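Local coordinates for endopolygalacturonase (Chondrostereum purpureum, PDB 1K5C), which probably hydrolyses internal alpha-1,4 linkages between galacturonate units of polygalacturonan, as a secreted glycoside hydrolase of family 28, at residues Ala292-Thr297 with Gly316-Thr321. Residues are numbered along the deposited sequence; the frame is centred on the assembly and turned at random.
Sequences AATRVT and GGKAGT
Near the C-terminal end of the right-handed parallel beta-helix, Arg295 and the residues beside it pack against Gly316 to Thr321, the connection between strands 306-315 and 322-323, which runs in roughly the same direction. A single parallel bridge joins the two backbones around Thr294: Lys318 N donates to Ala293 O at 2.9 Å, and Arg295 N returns a bond to Lys318 O. Beyond it the backbone pairing is interrupted at the corner at Arg295, where one water accepts from both Val296 N and Gly320 N. Direct hydrogen bonding resumes where Thr321 N donates to Thr297 OG1 (3.1 Å), a side-chain hydroxyl oxygen.

In the parallel sheet of the solenoid, strand 294-299 lies between 254-259 and 322-323, the latter the outermost strand at this end, so the segment 316-321 leads into the edge of that sheet. Arg295 reaches back over this connection. A bend at chi3 (-66°) turns its NE off the line of the chain. NH1 gives a nearly straight bond to Gly316 O at 2.9 Å; the oxygen lies in the guanidinium plane, while the donor stands above the carbonyl plane. One face of the guanidinium, toward its rim, lies over the Lys318-Ala319 peptide, with CZ 3.7 Å from Ala319 N. NE bonds Tyr334 O and NH2 forms a salt bridge with the terminal carboxylate of Leu335. An alanine here would probably leave Gly316 O, Tyr334 O and the Leu335 carboxylate without these partners and uncover one side of the Lys318-Ala319 peptide. Across the bridge, Thr294 CG2 packs 3.3 Å from Gly320 CA, and Thr294 OG1 meets Lys318 CE at 3.6 Å.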
ATOM      1  N   ALA A 292      20.450   5.789 -14.824  1.00 18.18           N
ATOM      2  CA  ALA A 292      20.515   4.373 -15.160  1.00 20.20           C
ATOM      3  C   ALA A 292      19.165   3.701 -15.243  1.00 17.27           C
ATOM      4  O   ALA A 292      19.073   2.513 -15.487  1.00 19.16           O
ATOM      5  CB  ALA A 292      21.350   3.598 -14.123  1.00 24.36           C
ATOM      6  N   ALA A 293      18.076   4.490 -15.012  1.00 14.65           N
ATOM      7  CA  ALA A 293      16.739   3.922 -14.965  1.00 14.31           C
ATOM      8  C   ALA A 293      16.147   3.787 -16.364  1.00 13.65           C
ATOM      9  O   ALA A 293      16.629   4.391 -17.336  1.00 14.88           O
ATOM     10  CB  ALA A 293      15.848   4.824 -14.127  1.00 14.38           C
ATOM     11  N   THR A 294      15.081   2.997 -16.436  1.00 13.28           N
ATOM     12  CA  THR A 294      14.234   2.863 -17.624  1.00 13.20           C
ATOM     13  C   THR A 294      12.973   3.699 -17.455  1.00 12.34           C
ATOM     14  O   THR A 294      12.392   3.742 -16.364  1.00 13.29           O
ATOM     15  CB  THR A 294      13.883   1.388 -17.834  1.00 13.54           C
ATOM     16  OG1 THR A 294      15.097   0.654 -18.080  1.00 15.36           O
ATOM     17  CG2 THR A 294      12.942   1.179 -18.995  1.00 15.13           C
ATOM     18  N   ARG A 295      12.537   4.374 -18.516  1.00 12.52           N
ATOM     19  CA  ARG A 295      11.310   5.192 -18.453  1.00 12.19           C
ATOM     20  C   ARG A 295      10.052   4.330 -18.297  1.00 11.72           C
ATOM     21  O   ARG A 295       9.427   4.352 -17.233  1.00 11.93           O
ATOM     22  CB  ARG A 295      11.232   6.130 -19.667  1.00 12.35           C
ATOM     23  CG  ARG A 295      12.335   7.232 -19.595  1.00 12.97           C
ATOM     24  CD  ARG A 295      12.157   8.265 -20.672  1.00 13.98           C
ATOM     25  NE  ARG A 295      12.326   7.848 -22.067  1.00 14.22           N
ATOM     26  CZ  ARG A 295      13.542   7.817 -22.649  1.00 14.37           C
ATOM     27  NH1 ARG A 295      14.664   8.073 -21.988  1.00 15.16           N
ATOM     28  NH2 ARG A 295      13.635   7.480 -23.941  1.00 17.67           N
ATOM     29  N   VAL A 296       9.696   3.595 -19.346  1.00 12.31           N
ATOM     30  CA  VAL A 296       8.465   2.780 -19.335  1.00 12.51           C
ATOM     31  C   VAL A 296       8.733   1.426 -19.962  1.00 12.30           C
ATOM     32  O   VAL A 296       9.219   1.346 -21.093  1.00 13.00           O
ATOM     33  CB  VAL A 296       7.377   3.501 -20.151  1.00 12.80           C
ATOM     34  CG1 VAL A 296       6.128   2.619 -20.318  1.00 14.29           C
ATOM     35  CG2 VAL A 296       7.006   4.847 -19.548  1.00 13.93           C
ATOM     36  N   THR A 297       8.335   0.366 -19.266  1.00 12.25           N
ATOM     37  CA  THR A 297       8.254  -0.964 -19.873  1.00 12.56           C
ATOM     38  C   THR A 297       6.848  -1.529 -19.599  1.00 11.62           C
ATOM     39  O   THR A 297       6.373  -1.482 -18.455  1.00 12.03           O
ATOM     40  CB  THR A 297       9.344  -1.917 -19.389  1.00 12.87           C
ATOM     41  OG1 THR A 297      10.561  -1.484 -20.079  1.00 14.35           O
ATOM     42  CG2 THR A 297       9.099  -3.394 -19.701  1.00 13.87           C
ATOM     43  N   GLY A 316      14.201  11.367 -18.648  1.00 14.10           N
ATOM     44  CA  GLY A 316      15.397  10.840 -17.998  1.00 14.18           C
ATOM     45  C   GLY A 316      15.711   9.402 -18.466  1.00 13.51           C
ATOM     46  O   GLY A 316      14.906   8.745 -19.149  1.00 13.74           O
ATOM     47  N   GLY A 317      16.868   8.894 -18.026  1.00 14.12           N
ATOM     48  CA  GLY A 317      17.152   7.476 -18.207  1.00 14.57           C
ATOM     49  C   GLY A 317      17.128   7.064 -19.661  1.00 14.15           C
ATOM     50  O   GLY A 317      17.536   7.813 -20.580  1.00 15.33           O
ATOM     51  N   LYS A 318      16.703   5.820 -19.893  1.00 14.30           N
ATOM     52  CA  LYS A 318      16.673   5.218 -21.227  1.00 14.67           C
ATOM     53  C   LYS A 318      15.294   4.665 -21.518  1.00 14.45           C
ATOM     54  O   LYS A 318      14.455   4.453 -20.638  1.00 13.97           O
ATOM     55  CB  LYS A 318      17.700   4.114 -21.347  1.00 17.03           C
ATOM     56  CG  LYS A 318      17.392   2.879 -20.528  1.00 17.45           C
ATOM     57  CD  LYS A 318      18.429   1.782 -20.719  1.00 22.50           C
ATOM     58  CE  LYS A 318      18.159   0.565 -19.882  1.00 27.43           C
ATOM     59  NZ  LYS A 318      19.235  -0.452 -20.053  1.00 31.96           N
ATOM     60  N   ALA A 319      15.036   4.443 -22.810  1.00 15.23           N
ATOM     61  CA  ALA A 319      13.777   3.853 -23.221  1.00 15.32           C
ATOM     62  C   ALA A 319      13.643   2.430 -22.741  1.00 14.41           C
ATOM     63  O   ALA A 319      14.601   1.675 -22.760  1.00 15.72           O
ATOM     64  CB  ALA A 319      13.747   3.818 -24.774  1.00 17.94           C
ATOM     65  N   GLY A 320      12.436   2.040 -22.393  1.00 14.66           N
ATOM     66  CA  GLY A 320      12.113   0.624 -22.130  1.00 15.03           C
ATOM     67  C   GLY A 320      11.530  -0.032 -23.381  1.00 14.86           C
ATOM     68  O   GLY A 320      11.848   0.366 -24.523  1.00 15.48           O
ATOM     69  N   THR A 321      10.733  -1.074 -23.143  1.00 13.74           N
ATOM     70  CA  THR A 321      10.132  -1.832 -24.247  1.00 14.10           C
ATOM     71  C   THR A 321       8.637  -1.930 -24.007  1.00 13.45           C
ATOM     72  O   THR A 321       8.156  -2.004 -22.870  1.00 12.91           O
ATOM     73  CB  THR A 321      10.745  -3.237 -24.351  1.00 14.83           C
ATOM     74  OG1 THR A 321      10.662  -3.947 -23.096  1.00 15.74           O
ATOM     75  CG2 THR A 321      12.237  -3.163 -24.743  1.00 17.81           C
TER
HETATM   76  O   HOH W   1      10.363   4.219 -22.325  1.00 14.21           O